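PDB 3DOR: protein CT_858 from Chlamydia trachomatis, which is the secreted chlamydial protease CPAF, which probably acts as a serine-type endopeptidase of the S41 family. Local coordinates for residues B[11-16]-B[499-504]; B[57-62]-B[76-81]; B[559-562]-B[568-571]. One frame throughout, in Å; residues are numbered along the deposited sequence.

Contact 1 (B[11-16]-B[499-504]); sequences LSFLEH and VQFPNR
An edge-to-face (T-shaped) aromatic pair, Phe13 against Phe501, joins the N-terminal helix 2-20 to the connection between antiparallel strands 496-499 and 507-518, at a buried place on the dimer interface. The edge of Phe13 is turned toward a face of Phe501, with ring centroids 4.8 Å apart and planes at 63°. Two neighbouring atoms of the Phe13 rim do the touching: CD2 stands over the centre of the Phe501 ring, and CE2 comes to 3.7 Å from Phe501 CD2. Phe13 and Phe501 bury equal areas against the other segment and together make up most of the contact.

The Phe13 side chain leaves the helix with CG anti to the backbone N (chi1 -179°), which carries its ring out toward the 499-504 segment. Phe13 also stacks on Phe13 of the second subunit, so this pair continues an aromatic cluster that crosses the dimer interface. Leu14, one residue on, packs on Cys510 of strand 507-518 and ties the same helix to the sheet.

The opposite face of Phe501 is approached near its rim by the amide of Asn503. That amide is held on both ends: OD1 accepts from the backbone N of Ile507, while ND2 donates to Phe501 O at 2.8 Å, in the carbonyl plane.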
loop_
_atom_site.group_PDB
_atom_site.type_symbol
_atom_site.label_atom_id
_atom_site.label_comp_id
_atom_site.label_asym_id
_atom_site.label_seq_id
_atom_site.Cartn_x
_atom_site.Cartn_y
_atom_site.Cartn_z
ATOM N N LEU B 11 -14.338 -3.785 15.516
ATOM C CA LEU B 11 -14.355 -2.664 16.449
ATOM C C LEU B 11 -13.189 -2.881 17.403
ATOM O O LEU B 11 -12.407 -1.968 17.674
ATOM C CB LEU B 11 -15.663 -2.646 17.252
ATOM C CG LEU B 11 -16.135 -1.344 17.914
ATOM C CD1 LEU B 11 -17.204 -1.679 18.940
ATOM C CD2 LEU B 11 -14.998 -0.613 18.588
ATOM N N SER B 12 -13.069 -4.107 17.903
ATOM C CA SER B 12 -12.001 -4.424 18.840
ATOM C C SER B 12 -10.643 -4.184 18.200
ATOM O O SER B 12 -9.694 -3.786 18.873
ATOM C CB SER B 12 -12.100 -5.881 19.312
ATOM O OG SER B 12 -11.709 -6.782 18.289
ATOM N N PHE B 13 -10.542 -4.436 16.900
ATOM C CA PHE B 13 -9.277 -4.203 16.221
ATOM C C PHE B 13 -8.991 -2.700 16.176
ATOM O O PHE B 13 -7.877 -2.261 16.473
ATOM C CB PHE B 13 -9.301 -4.764 14.798
ATOM C CG PHE B 13 -8.002 -4.579 14.061
ATOM C CD1 PHE B 13 -6.822 -5.127 14.561
ATOM C CD2 PHE B 13 -7.955 -3.847 12.879
ATOM C CE1 PHE B 13 -5.608 -4.950 13.895
ATOM C CE2 PHE B 13 -6.748 -3.661 12.199
ATOM C CZ PHE B 13 -5.570 -4.215 12.707
ATOM N N LEU B 14 -9.999 -1.911 15.811
ATOM C CA LEU B 14 -9.828 -0.463 15.752
ATOM C C LEU B 14 -9.434 0.075 17.115
ATOM O O LEU B 14 -8.517 0.879 17.232
ATOM C CB LEU B 14 -11.113 0.219 15.300
ATOM C CG LEU B 14 -11.608 -0.080 13.893
ATOM C CD1 LEU B 14 -12.851 0.765 13.647
ATOM C CD2 LEU B 14 -10.520 0.227 12.857
ATOM N N GLU B 15 -10.136 -0.375 18.149
ATOM C CA GLU B 15 -9.841 0.059 19.506
ATOM C C GLU B 15 -8.380 -0.216 19.839
ATOM O O GLU B 15 -7.720 0.590 20.497
ATOM C CB GLU B 15 -10.736 -0.672 20.513
ATOM C CG GLU B 15 -10.452 -0.283 21.960
ATOM C CD GLU B 15 -11.208 -1.134 22.970
ATOM O OE1 GLU B 15 -10.975 -0.958 24.187
ATOM O OE2 GLU B 15 -12.033 -1.975 22.549
ATOM N N HIS B 16 -7.866 -1.357 19.393
ATOM C CA HIS B 16 -6.478 -1.684 19.685
ATOM C C HIS B 16 -5.530 -0.756 18.928
ATOM O O HIS B 16 -4.467 -0.406 19.430
ATOM C CB HIS B 16 -6.182 -3.151 19.349
ATOM C CG HIS B 16 -4.757 -3.535 19.585
ATOM N ND1 HIS B 16 -3.865 -3.744 18.553
ATOM C CD2 HIS B 16 -4.047 -3.659 20.731
ATOM C CE1 HIS B 16 -2.665 -3.975 19.055
ATOM N NE2 HIS B 16 -2.747 -3.929 20.374
ATOM N N VAL B 499 -4.729 2.543 7.309
ATOM C CA VAL B 499 -4.686 1.135 7.638
ATOM C C VAL B 499 -5.748 0.403 6.836
ATOM O O VAL B 499 -6.870 0.879 6.707
ATOM C CB VAL B 499 -4.937 0.910 9.147
ATOM C CG1 VAL B 499 -4.890 -0.574 9.467
ATOM C CG2 VAL B 499 -3.881 1.660 9.959
ATOM N N GLN B 500 -5.373 -0.742 6.276
ATOM C CA GLN B 500 -6.290 -1.568 5.510
ATOM C C GLN B 500 -6.149 -2.977 6.063
ATOM O O GLN B 500 -5.102 -3.338 6.591
ATOM C CB GLN B 500 -5.921 -1.565 4.020
ATOM C CG GLN B 500 -5.735 -0.176 3.396
ATOM C CD GLN B 500 -4.275 0.133 3.049
ATOM O OE1 GLN B 500 -3.994 0.947 2.167
ATOM N NE2 GLN B 500 -3.347 -0.509 3.746
ATOM N N PHE B 501 -7.202 -3.770 5.961
ATOM C CA PHE B 501 -7.151 -5.142 6.450
ATOM C C PHE B 501 -8.423 -5.837 6.002
ATOM O O PHE B 501 -9.478 -5.226 5.975
ATOM C CB PHE B 501 -7.020 -5.162 7.981
ATOM C CG PHE B 501 -8.197 -4.569 8.706
ATOM C CD1 PHE B 501 -9.225 -5.383 9.177
ATOM C CD2 PHE B 501 -8.291 -3.196 8.901
ATOM C CE1 PHE B 501 -10.325 -4.838 9.829
ATOM C CE2 PHE B 501 -9.390 -2.642 9.551
ATOM C CZ PHE B 501 -10.407 -3.464 10.014
ATOM N N PRO B 502 -8.333 -7.121 5.618
ATOM C CA PRO B 502 -9.527 -7.844 5.173
ATOM C C PRO B 502 -10.534 -8.015 6.304
ATOM O O PRO B 502 -10.160 -8.279 7.449
ATOM C CB PRO B 502 -8.961 -9.168 4.663
ATOM C CG PRO B 502 -7.734 -9.358 5.493
ATOM C CD PRO B 502 -7.135 -7.973 5.535
ATOM N N ASN B 503 -11.812 -7.850 5.982
ATOM C CA ASN B 503 -12.858 -7.948 6.994
ATOM C C ASN B 503 -14.202 -8.126 6.310
ATOM O O ASN B 503 -14.330 -7.871 5.115
ATOM C CB ASN B 503 -12.878 -6.665 7.826
ATOM C CG ASN B 503 -13.209 -5.444 6.987
ATOM O OD1 ASN B 503 -14.345 -4.963 6.986
ATOM N ND2 ASN B 503 -12.220 -4.953 6.241
ATOM N N ARG B 504 -15.198 -8.555 7.080
ATOM C CA ARG B 504 -16.545 -8.785 6.565
ATOM C C ARG B 504 -17.474 -7.615 6.887
ATOM O O ARG B 504 -18.681 -7.693 6.659
ATOM C CB ARG B 504 -17.131 -10.067 7.173
ATOM C CG ARG B 504 -16.409 -11.360 6.822
ATOM C CD ARG B 504 -16.872 -11.906 5.488
ATOM N NE ARG B 504 -16.233 -13.181 5.144
ATOM C CZ ARG B 504 -16.323 -14.292 5.869
ATOM N NH1 ARG B 504 -17.026 -14.304 6.995
ATOM N NH2 ARG B 504 -15.714 -15.400 5.466
#

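Contact 2 (B[57-62]-B[76-81]); sequences FCQQVL and VTFFAI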
loop_
_atom_site.group_PDB
_atom_site.type_symbol
_atom_site.label_atom_id
_atom_site.label_comp_id
_atom_site.label_asym_id
_atom_site.label_seq_id
_atom_site.Cartn_x
_atom_site.Cartn_y
_atom_site.Cartn_z
ATOM N N PHE B 57 -25.633 -0.513 9.146
ATOM C CA PHE B 57 -25.865 -0.051 10.509
ATOM C C PHE B 57 -24.564 -0.127 11.297
ATOM O O PHE B 57 -24.186 0.820 11.988
ATOM C CB PHE B 57 -26.911 -0.912 11.216
ATOM C CG PHE B 57 -27.081 -0.568 12.666
ATOM C CD1 PHE B 57 -27.866 0.512 13.052
ATOM C CD2 PHE B 57 -26.400 -1.285 13.649
ATOM C CE1 PHE B 57 -27.969 0.878 14.398
ATOM C CE2 PHE B 57 -26.494 -0.927 14.992
ATOM C CZ PHE B 57 -27.280 0.158 15.367
ATOM N N CYS B 58 -23.893 -1.269 11.203
ATOM C CA CYS B 58 -22.632 -1.471 11.903
ATOM C C CYS B 58 -21.553 -0.526 11.373
ATOM O O CYS B 58 -20.675 -0.097 12.118
ATOM C CB CYS B 58 -22.174 -2.927 11.751
ATOM S SG CYS B 58 -23.260 -4.135 12.553
ATOM N N GLN B 59 -21.618 -0.207 10.085
ATOM C CA GLN B 59 -20.636 0.697 9.497
ATOM C C GLN B 59 -20.812 2.076 10.135
ATOM O O GLN B 59 -19.834 2.747 10.476
ATOM C CB GLN B 59 -20.826 0.772 7.979
ATOM C CG GLN B 59 -20.668 -0.571 7.290
ATOM C CD GLN B 59 -20.723 -0.471 5.778
ATOM O OE1 GLN B 59 -21.500 0.303 5.225
ATOM N NE2 GLN B 59 -19.906 -1.274 5.103
ATOM N N GLN B 60 -22.067 2.481 10.298
ATOM C CA GLN B 60 -22.400 3.757 10.918
ATOM C C GLN B 60 -21.864 3.784 12.339
ATOM O O GLN B 60 -21.317 4.791 12.785
ATOM C CB GLN B 60 -23.919 3.947 10.951
ATOM C CG GLN B 60 -24.530 4.311 9.617
ATOM C CD GLN B 60 -25.969 3.867 9.502
ATOM O OE1 GLN B 60 -26.688 3.802 10.496
ATOM N NE2 GLN B 60 -26.403 3.564 8.281
ATOM N N VAL B 61 -22.014 2.677 13.054
ATOM C CA VAL B 61 -21.535 2.617 14.429
ATOM C C VAL B 61 -20.023 2.756 14.523
ATOM O O VAL B 61 -19.513 3.457 15.399
ATOM C CB VAL B 61 -21.953 1.305 15.121
ATOM C CG1 VAL B 61 -21.314 1.217 16.501
ATOM C CG2 VAL B 61 -23.465 1.251 15.243
ATOM N N LEU B 62 -19.307 2.084 13.626
ATOM C CA LEU B 62 -17.847 2.150 13.629
ATOM C C LEU B 62 -17.396 3.547 13.216
ATOM O O LEU B 62 -16.461 4.107 13.787
ATOM C CB LEU B 62 -17.264 1.097 12.675
ATOM C CG LEU B 62 -17.540 -0.362 13.051
ATOM C CD1 LEU B 62 -16.834 -1.295 12.083
ATOM C CD2 LEU B 62 -17.059 -0.626 14.460
ATOM N N VAL B 76 -13.154 6.442 8.971
ATOM C CA VAL B 76 -13.292 5.149 8.314
ATOM C C VAL B 76 -14.068 5.274 7.011
ATOM O O VAL B 76 -15.082 5.964 6.956
ATOM C CB VAL B 76 -14.065 4.143 9.201
ATOM C CG1 VAL B 76 -13.994 2.746 8.588
ATOM C CG2 VAL B 76 -13.517 4.148 10.615
ATOM N N THR B 77 -13.589 4.615 5.963
ATOM C CA THR B 77 -14.288 4.615 4.684
ATOM C C THR B 77 -14.697 3.161 4.471
ATOM O O THR B 77 -14.029 2.249 4.966
ATOM C CB THR B 77 -13.388 5.065 3.516
ATOM O OG1 THR B 77 -12.327 4.125 3.332
ATOM C CG2 THR B 77 -12.800 6.439 3.799
ATOM N N PHE B 78 -15.781 2.933 3.738
ATOM C CA PHE B 78 -16.253 1.569 3.529
ATOM C C PHE B 78 -16.435 1.196 2.070
ATOM O O PHE B 78 -16.594 2.071 1.217
ATOM C CB PHE B 78 -17.585 1.366 4.267
ATOM C CG PHE B 78 -17.552 1.808 5.704
ATOM C CD1 PHE B 78 -17.787 3.137 6.040
ATOM C CD2 PHE B 78 -17.267 0.897 6.721
ATOM C CE1 PHE B 78 -17.739 3.560 7.374
ATOM C CE2 PHE B 78 -17.214 1.309 8.058
ATOM C CZ PHE B 78 -17.452 2.641 8.381
ATOM N N PHE B 79 -16.407 -0.108 1.790
ATOM C CA PHE B 79 -16.619 -0.589 0.426
ATOM C C PHE B 79 -18.130 -0.546 0.210
ATOM O O PHE B 79 -18.803 -1.567 0.317
ATOM C CB PHE B 79 -16.126 -2.039 0.253
ATOM C CG PHE B 79 -14.628 -2.196 0.269
ATOM C CD1 PHE B 79 -13.985 -2.795 1.352
ATOM C CD2 PHE B 79 -13.859 -1.762 -0.812
ATOM C CE1 PHE B 79 -12.598 -2.964 1.356
ATOM C CE2 PHE B 79 -12.474 -1.922 -0.820
ATOM C CZ PHE B 79 -11.841 -2.526 0.267
ATOM N N ALA B 80 -18.651 0.643 -0.077
ATOM C CA ALA B 80 -20.084 0.857 -0.293
ATOM C C ALA B 80 -20.257 2.037 -1.232
ATOM O O ALA B 80 -19.504 3.004 -1.143
ATOM C CB ALA B 80 -20.768 1.145 1.037
ATOM N N ILE B 81 -21.243 1.978 -2.124
ATOM C CA ILE B 81 -21.441 3.068 -3.074
ATOM C C ILE B 81 -22.707 3.897 -2.919
ATOM O O ILE B 81 -22.840 4.938 -3.561
ATOM C CB ILE B 81 -21.399 2.562 -4.528
ATOM C CG1 ILE B 81 -22.563 1.609 -4.787
ATOM C CG2 ILE B 81 -20.069 1.868 -4.796
ATOM C CD1 ILE B 81 -22.593 1.075 -6.200
HETATM O O HOH W 1 -20.226 -2.385 2.451
#
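Gln59 and Phe78 come together through matching first torsions: in each, CG is trans to the carbonyl carbon (chi1 -60° for Gln59, -50° for Phe78). Beyond CG the glutamine runs on extended, and the two side chains lie alongside each other head to tail. The glutamine thus follows the phenylalanine from ring to stem. Its CB sits over one face of the Phe78 ring, 3.8 Å from the centroid in a CH-pi contact; CG follows near Phe78 CD2, and NE2 ends 3.6 Å from Phe78 CB. The amide plane is inclined to the ring, so the two flat groups do not stack in parallel. At the far end of the ring Phe78 CZ lies 3.2 Å from the backbone O of Gln59, a close approach of the ring rim to the helix backbone.

Helix 55-67 here packs against strand 75-78, Gln59 level with Phe78 and Leu62 with Val76; the strand pairs antiparallel with strand 507-518 in a five-stranded sheet. Leu62 comes one helical turn after Gln59, and its carbonyl O is 4.3 Å from Val76 CG2. The same leucine touches Ile507 and Leu11, so Leu62 lies between the sheet and helix 2-20.

After the strand, Phe79 is the centre of an inverse gamma turn, with a weak Ala80 N to Phe78 O bond. The polar end of Gln59 reaches toward this turn. Its NE2 donates to Thr505 O and, over 2.9 Å, to a water, which in turn donates to Phe79 O at 2.7 Å. Two acceptors thus share the buried amide NH2, while Gln59 OE1 lies 4.3 Å from Ala80 CB.

Contact 3 (B[559-562]-B[568-571]); sequences VCQL and TIIL
Gln561 and Ile569 carry most of this surface contact, in which the C-terminal tail folds back beside helix 549-564, with Leu562 adding an apolar flank. Gln561 grips the tail backbone through both ends of its amide. NE2 donates to Ile570 O at 3.0 Å in a nearly straight bond, with an N-H...O angle of 168°; the acceptor lies almost exactly in the amide plane. OE1 accepts from Ile570 N over a longer 3.3 Å, the donor being tilted out of the plane of the glutamine carbonyl. Both bonds are made to one residue, so a single side-chain amide occupies the N-H and the C=O of Ile570 together, much as a neighbouring extended strand would. The pair also fixes which end of the amide carries nitrogen, since an exchange of the two atoms would set like against like.

The extended reach of Gln561 beyond CG (chi2 -180°) takes the amide from the helix to the tail. At its end, OE1 also lies 3.6 Å from Ile569 CA. Through CG1, Ile569 meets Leu562 CD2 at 4.0 Å, the two side chains crossing at about a right angle. Ile569 also touches Leu558, one turn earlier on the helix.

Farther along the tail, Leu571 rests on Lys554, so these four residues run back along helix 549-564. The helix packs on the mixed sheet through Val559, which meets Ala333 and Ile335 of strand 333-337, while both Val559 and Leu562 touch Cys458 of strand 457-461.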
loop_
_atom_site.group_PDB
_atom_site.type_symbol
_atom_site.label_atom_id
_atom_site.label_comp_id
_atom_site.label_asym_id
_atom_site.label_seq_id
_atom_site.Cartn_x
_atom_site.Cartn_y
_atom_site.Cartn_z
ATOM N N VAL B 559 -2.653 45.049 3.323
ATOM C CA VAL B 559 -1.452 44.917 2.500
ATOM C C VAL B 559 -0.762 46.279 2.350
ATOM O O VAL B 559 0.466 46.361 2.424
ATOM C CB VAL B 559 -1.780 44.336 1.093
ATOM C CG1 VAL B 559 -0.548 44.406 0.170
ATOM C CG2 VAL B 559 -2.228 42.894 1.235
ATOM N N CYS B 560 -1.542 47.342 2.141
ATOM C CA CYS B 560 -0.945 48.669 2.017
ATOM C C CYS B 560 -0.177 49.015 3.301
ATOM O O CYS B 560 0.906 49.602 3.247
ATOM C CB CYS B 560 -2.020 49.725 1.732
ATOM S SG CYS B 560 -2.670 49.652 0.044
ATOM N N GLN B 561 -0.730 48.645 4.456
ATOM C CA GLN B 561 -0.043 48.912 5.719
ATOM C C GLN B 561 1.258 48.125 5.764
ATOM O O GLN B 561 2.268 48.631 6.240
ATOM C CB GLN B 561 -0.904 48.519 6.921
ATOM C CG GLN B 561 -2.071 49.446 7.188
ATOM C CD GLN B 561 -2.884 49.002 8.393
ATOM O OE1 GLN B 561 -2.404 49.037 9.526
ATOM N NE2 GLN B 561 -4.117 48.572 8.151
ATOM N N LEU B 562 1.239 46.883 5.282
ATOM C CA LEU B 562 2.462 46.084 5.274
ATOM C C LEU B 562 3.516 46.776 4.411
ATOM O O LEU B 562 4.689 46.854 4.790
ATOM C CB LEU B 562 2.212 44.682 4.716
ATOM C CG LEU B 562 1.490 43.647 5.578
ATOM C CD1 LEU B 562 1.307 42.362 4.774
ATOM C CD2 LEU B 562 2.291 43.369 6.851
ATOM N N THR B 568 2.291 49.095 14.031
ATOM C CA THR B 568 1.510 47.864 14.141
ATOM C C THR B 568 0.373 47.801 13.128
ATOM O O THR B 568 -0.262 48.812 12.836
ATOM C CB THR B 568 0.937 47.707 15.567
ATOM O OG1 THR B 568 2.015 47.501 16.490
ATOM C CG2 THR B 568 -0.021 46.526 15.642
ATOM N N ILE B 569 0.130 46.610 12.586
ATOM C CA ILE B 569 -0.934 46.423 11.600
ATOM C C ILE B 569 -2.278 46.221 12.287
ATOM O O ILE B 569 -2.514 45.209 12.945
ATOM C CB ILE B 569 -0.659 45.216 10.672
ATOM C CG1 ILE B 569 0.589 45.468 9.823
ATOM C CG2 ILE B 569 -1.830 45.004 9.735
ATOM C CD1 ILE B 569 1.890 45.319 10.574
ATOM N N ILE B 570 -3.160 47.195 12.110
ATOM C CA ILE B 570 -4.478 47.173 12.727
ATOM C C ILE B 570 -5.611 47.144 11.707
ATOM O O ILE B 570 -5.549 47.803 10.670
ATOM C CB ILE B 570 -4.638 48.410 13.650
ATOM C CG1 ILE B 570 -3.808 48.214 14.918
ATOM C CG2 ILE B 570 -6.091 48.644 13.997
ATOM C CD1 ILE B 570 -3.653 49.487 15.722
ATOM N N LEU B 571 -6.647 46.373 12.014
ATOM C CA LEU B 571 -7.813 46.261 11.149
ATOM C C LEU B 571 -8.647 47.524 11.383
ATOM O O LEU B 571 -8.641 48.069 12.484
ATOM C CB LEU B 571 -8.625 45.021 11.543
ATOM C CG LEU B 571 -9.489 44.216 10.557
ATOM C CD1 LEU B 571 -10.191 43.069 11.301
ATOM C CD2 LEU B 571 -10.528 45.088 9.920
#

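Contacts 1 and 2 belong to one region: their centres are 12 Å apart and they touch where Leu11 CG packs 3.6 Å from Leu62 CD2. Along the chain, contact 2 is nested inside the long loop closed by contact 1. Contact 1 sets helix 2-20 on the connection leading into strand 507-518, and contact 2 sets helix 55-67 on strand 75-78, which pairs with that strand. Just past 499-504, the chain reaches contact 2 through Thr505. Contact 3 follows in series on the opposite side of the chain's centre, its nearest atoms about 40 Å from contact 1 and about 37 Å from contact 2. Only contacts 1 and 2 have residues within reach of the second subunit.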